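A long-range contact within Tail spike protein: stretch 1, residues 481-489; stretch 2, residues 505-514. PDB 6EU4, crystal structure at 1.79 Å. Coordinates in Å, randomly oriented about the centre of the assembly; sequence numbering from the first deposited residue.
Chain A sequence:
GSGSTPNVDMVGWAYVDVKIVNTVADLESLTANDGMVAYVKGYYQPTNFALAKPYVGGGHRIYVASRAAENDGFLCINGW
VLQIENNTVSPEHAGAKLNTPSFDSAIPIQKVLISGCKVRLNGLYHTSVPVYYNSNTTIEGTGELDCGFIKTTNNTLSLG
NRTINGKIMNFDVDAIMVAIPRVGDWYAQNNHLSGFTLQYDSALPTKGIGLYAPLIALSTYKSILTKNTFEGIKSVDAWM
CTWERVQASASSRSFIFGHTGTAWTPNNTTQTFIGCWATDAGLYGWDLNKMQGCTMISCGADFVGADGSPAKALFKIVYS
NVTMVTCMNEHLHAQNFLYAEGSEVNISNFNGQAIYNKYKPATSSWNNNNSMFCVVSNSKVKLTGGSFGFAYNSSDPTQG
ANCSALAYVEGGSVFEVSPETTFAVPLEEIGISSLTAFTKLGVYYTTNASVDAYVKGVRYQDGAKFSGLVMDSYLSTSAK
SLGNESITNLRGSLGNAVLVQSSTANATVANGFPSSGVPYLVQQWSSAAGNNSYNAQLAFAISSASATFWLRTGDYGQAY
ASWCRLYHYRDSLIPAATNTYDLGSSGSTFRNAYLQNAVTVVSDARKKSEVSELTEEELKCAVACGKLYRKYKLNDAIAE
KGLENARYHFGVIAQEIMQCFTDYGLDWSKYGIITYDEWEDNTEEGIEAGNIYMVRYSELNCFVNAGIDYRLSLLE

Stretch 1 (481-489) SLGNESITN
Stretch 2 (505-514) ANATVANGFP

Two irregular segments, neither helix nor strand, lie side by side in the same direction: CA of Asn 484 is 5.3 Å from CA of Asn 506, CA of Ser 486 is 3.9 Å from CA of Asn 511, and CA of Thr 488 is 5.2 Å from CA of Gly 512. Asn 511 covers the most surface. Asn 511 (phi/psi -91/14) occupies the third position of a type I turn from Val 509 to Gly 512, and Asn 511 O accepts a hydrogen bond from Ile 487 N at 2.9 Å. Its amide (chi1 m, -83°) suits a polar junction: Asn 511 ND2 spends its two hydrogens on Asn 484 OD1 (2.9 Å; Asn 484 chi1 t) and on Asn 506 O (3.0 Å), tying the segments together while bracing its own loop.

Ile 487 (-78/-5; chi1 p, chi2 t) adds the apolar contact. Ile 487 CD1 sits over one face of the Phe 513 ring, 3.9 Å from its centroid, and Ile 487 CG2 lies 3.6 Å from Phe 513 CZ; Phe 513 is m, with chi2 90°. Gly 512, which follows Asn 511 in the chain, adopts phi/psi 92/7, a conformation favouring glycine, and Thr 488 OG1 approaches Gly 512 CA to 3.4 Å, leaving no room for a CB.

Water bridges Leu 482 O (2.8 Å) to Asn 506 ND2 (3.1 Å); another joins Ser 486 OG (2.6 Å) and Ala 510 O (3.0 Å).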

# COMPACT_ATOMS: atom_id res chain seq x y z
N SER A 481 -10.29 -35.41 8.66
CA SER A 481 -9.84 -36.77 8.95
C SER A 481 -9.65 -36.91 10.45
O SER A 481 -8.89 -36.16 11.06
CB SER A 481 -8.53 -37.08 8.21
OG SER A 481 -8.23 -38.46 8.30
N LEU A 482 -10.36 -37.88 11.04
CA LEU A 482 -10.34 -38.06 12.49
C LEU A 482 -9.19 -38.94 12.93
O LEU A 482 -8.82 -39.91 12.26
CB LEU A 482 -11.66 -38.68 12.96
CG LEU A 482 -12.91 -37.87 12.66
CD1 LEU A 482 -14.15 -38.72 12.90
CD2 LEU A 482 -12.94 -36.62 13.52
N GLY A 483 -8.64 -38.62 14.09
CA GLY A 483 -7.72 -39.52 14.77
C GLY A 483 -8.48 -40.51 15.63
O GLY A 483 -9.60 -40.93 15.30
N ASN A 484 -7.88 -40.89 16.75
CA ASN A 484 -8.54 -41.75 17.73
C ASN A 484 -9.40 -40.85 18.60
O ASN A 484 -9.06 -40.49 19.73
CB ASN A 484 -7.52 -42.52 18.56
CG ASN A 484 -8.18 -43.51 19.51
OD1 ASN A 484 -9.35 -43.86 19.35
ND2 ASN A 484 -7.43 -43.96 20.50
N GLU A 485 -10.55 -40.46 18.06
CA GLU A 485 -11.38 -39.49 18.75
C GLU A 485 -12.84 -39.88 18.61
O GLU A 485 -13.24 -40.63 17.71
CB GLU A 485 -11.14 -38.05 18.24
CG GLU A 485 -11.07 -37.88 16.76
CD GLU A 485 -10.52 -36.50 16.34
OE1 GLU A 485 -11.06 -35.46 16.79
OE2 GLU A 485 -9.56 -36.45 15.55
N SER A 486 -13.64 -39.36 19.53
CA SER A 486 -15.05 -39.69 19.59
C SER A 486 -15.88 -38.70 18.79
O SER A 486 -15.77 -37.49 18.99
CB SER A 486 -15.55 -39.71 21.04
OG SER A 486 -16.96 -39.77 21.06
N ILE A 487 -16.73 -39.22 17.91
CA ILE A 487 -17.65 -38.35 17.18
C ILE A 487 -18.84 -37.94 18.04
O ILE A 487 -19.65 -37.11 17.61
CB ILE A 487 -18.13 -39.03 15.88
CG1 ILE A 487 -18.83 -40.35 16.18
CG2 ILE A 487 -16.97 -39.23 14.94
CD1 ILE A 487 -19.65 -40.87 14.96
N THR A 488 -18.95 -38.47 19.25
CA THR A 488 -19.95 -38.00 20.20
C THR A 488 -19.54 -36.69 20.85
O THR A 488 -20.42 -35.92 21.27
CB THR A 488 -20.17 -39.09 21.24
OG1 THR A 488 -20.66 -40.25 20.57
CG2 THR A 488 -21.16 -38.66 22.33
N ASN A 489 -18.25 -36.38 20.90
CA ASN A 489 -17.74 -35.22 21.62
C ASN A 489 -17.17 -34.16 20.67
O ASN A 489 -16.16 -33.52 20.98
CB ASN A 489 -16.68 -35.65 22.64
CG ASN A 489 -17.21 -36.70 23.61
OD1 ASN A 489 -18.40 -36.73 23.92
ND2 ASN A 489 -16.31 -37.56 24.10
N ALA A 505 -9.64 -49.51 13.34
CA ALA A 505 -9.33 -49.67 14.76
C ALA A 505 -9.89 -48.53 15.60
O ALA A 505 -10.19 -48.73 16.78
CB ALA A 505 -7.81 -49.76 14.96
N ASN A 506 -10.05 -47.33 15.02
CA ASN A 506 -10.58 -46.19 15.75
C ASN A 506 -12.08 -46.00 15.54
O ASN A 506 -12.68 -45.17 16.23
CB ASN A 506 -9.84 -44.91 15.35
CG ASN A 506 -8.38 -44.91 15.83
OD1 ASN A 506 -8.04 -45.63 16.76
ND2 ASN A 506 -7.53 -44.10 15.19
N ALA A 507 -12.69 -46.75 14.62
CA ALA A 507 -14.14 -46.69 14.42
C ALA A 507 -14.79 -47.67 15.40
O ALA A 507 -15.10 -48.82 15.08
CB ALA A 507 -14.50 -47.02 12.98
N THR A 508 -14.98 -47.20 16.63
CA THR A 508 -15.43 -48.05 17.72
C THR A 508 -16.71 -47.49 18.33
O THR A 508 -17.02 -46.31 18.20
CB THR A 508 -14.37 -48.15 18.81
OG1 THR A 508 -14.16 -46.84 19.36
CG2 THR A 508 -13.06 -48.70 18.25
N VAL A 509 -17.44 -48.37 19.02
CA VAL A 509 -18.57 -47.91 19.82
C VAL A 509 -18.10 -46.91 20.87
O VAL A 509 -18.77 -45.91 21.15
CB VAL A 509 -19.29 -49.11 20.47
CG1 VAL A 509 -20.39 -48.64 21.45
CG2 VAL A 509 -19.87 -50.01 19.39
N ALA A 510 -16.93 -47.15 21.46
CA ALA A 510 -16.43 -46.22 22.47
C ALA A 510 -16.21 -44.83 21.88
O ALA A 510 -16.34 -43.83 22.59
CB ALA A 510 -15.13 -46.74 23.08
N ASN A 511 -15.87 -44.75 20.60
CA ASN A 511 -15.73 -43.48 19.92
C ASN A 511 -17.02 -43.00 19.27
O ASN A 511 -16.98 -42.07 18.45
CB ASN A 511 -14.61 -43.57 18.89
CG ASN A 511 -13.24 -43.37 19.52
OD1 ASN A 511 -13.10 -42.66 20.51
ND2 ASN A 511 -12.22 -44.00 18.94
N GLY A 512 -18.15 -43.60 19.61
CA GLY A 512 -19.45 -43.08 19.20
C GLY A 512 -19.99 -43.63 17.90
O GLY A 512 -21.02 -43.14 17.42
N PHE A 513 -19.35 -44.61 17.33
CA PHE A 513 -19.81 -45.14 16.06
C PHE A 513 -20.83 -46.25 16.28
O PHE A 513 -20.75 -46.99 17.28
CB PHE A 513 -18.63 -45.67 15.25
CG PHE A 513 -17.72 -44.58 14.76
CD1 PHE A 513 -16.65 -44.16 15.53
CD2 PHE A 513 -17.94 -43.96 13.54
CE1 PHE A 513 -15.81 -43.15 15.09
CE2 PHE A 513 -17.10 -42.95 13.09
CZ PHE A 513 -16.04 -42.54 13.86
N PRO A 514 -21.79 -46.42 15.38
CA PRO A 514 -22.87 -47.39 15.63
C PRO A 514 -22.47 -48.83 15.36
O PRO A 514 -23.05 -49.76 15.92
CB PRO A 514 -23.98 -46.93 14.67
CG PRO A 514 -23.26 -46.27 13.56
CD PRO A 514 -22.08 -45.57 14.21
O HOH W 1 -7.94 -42.51 12.53
O HOH W 2 -12.68 -42.37 15.76
O HOH W 3 -17.68 -41.20 23.11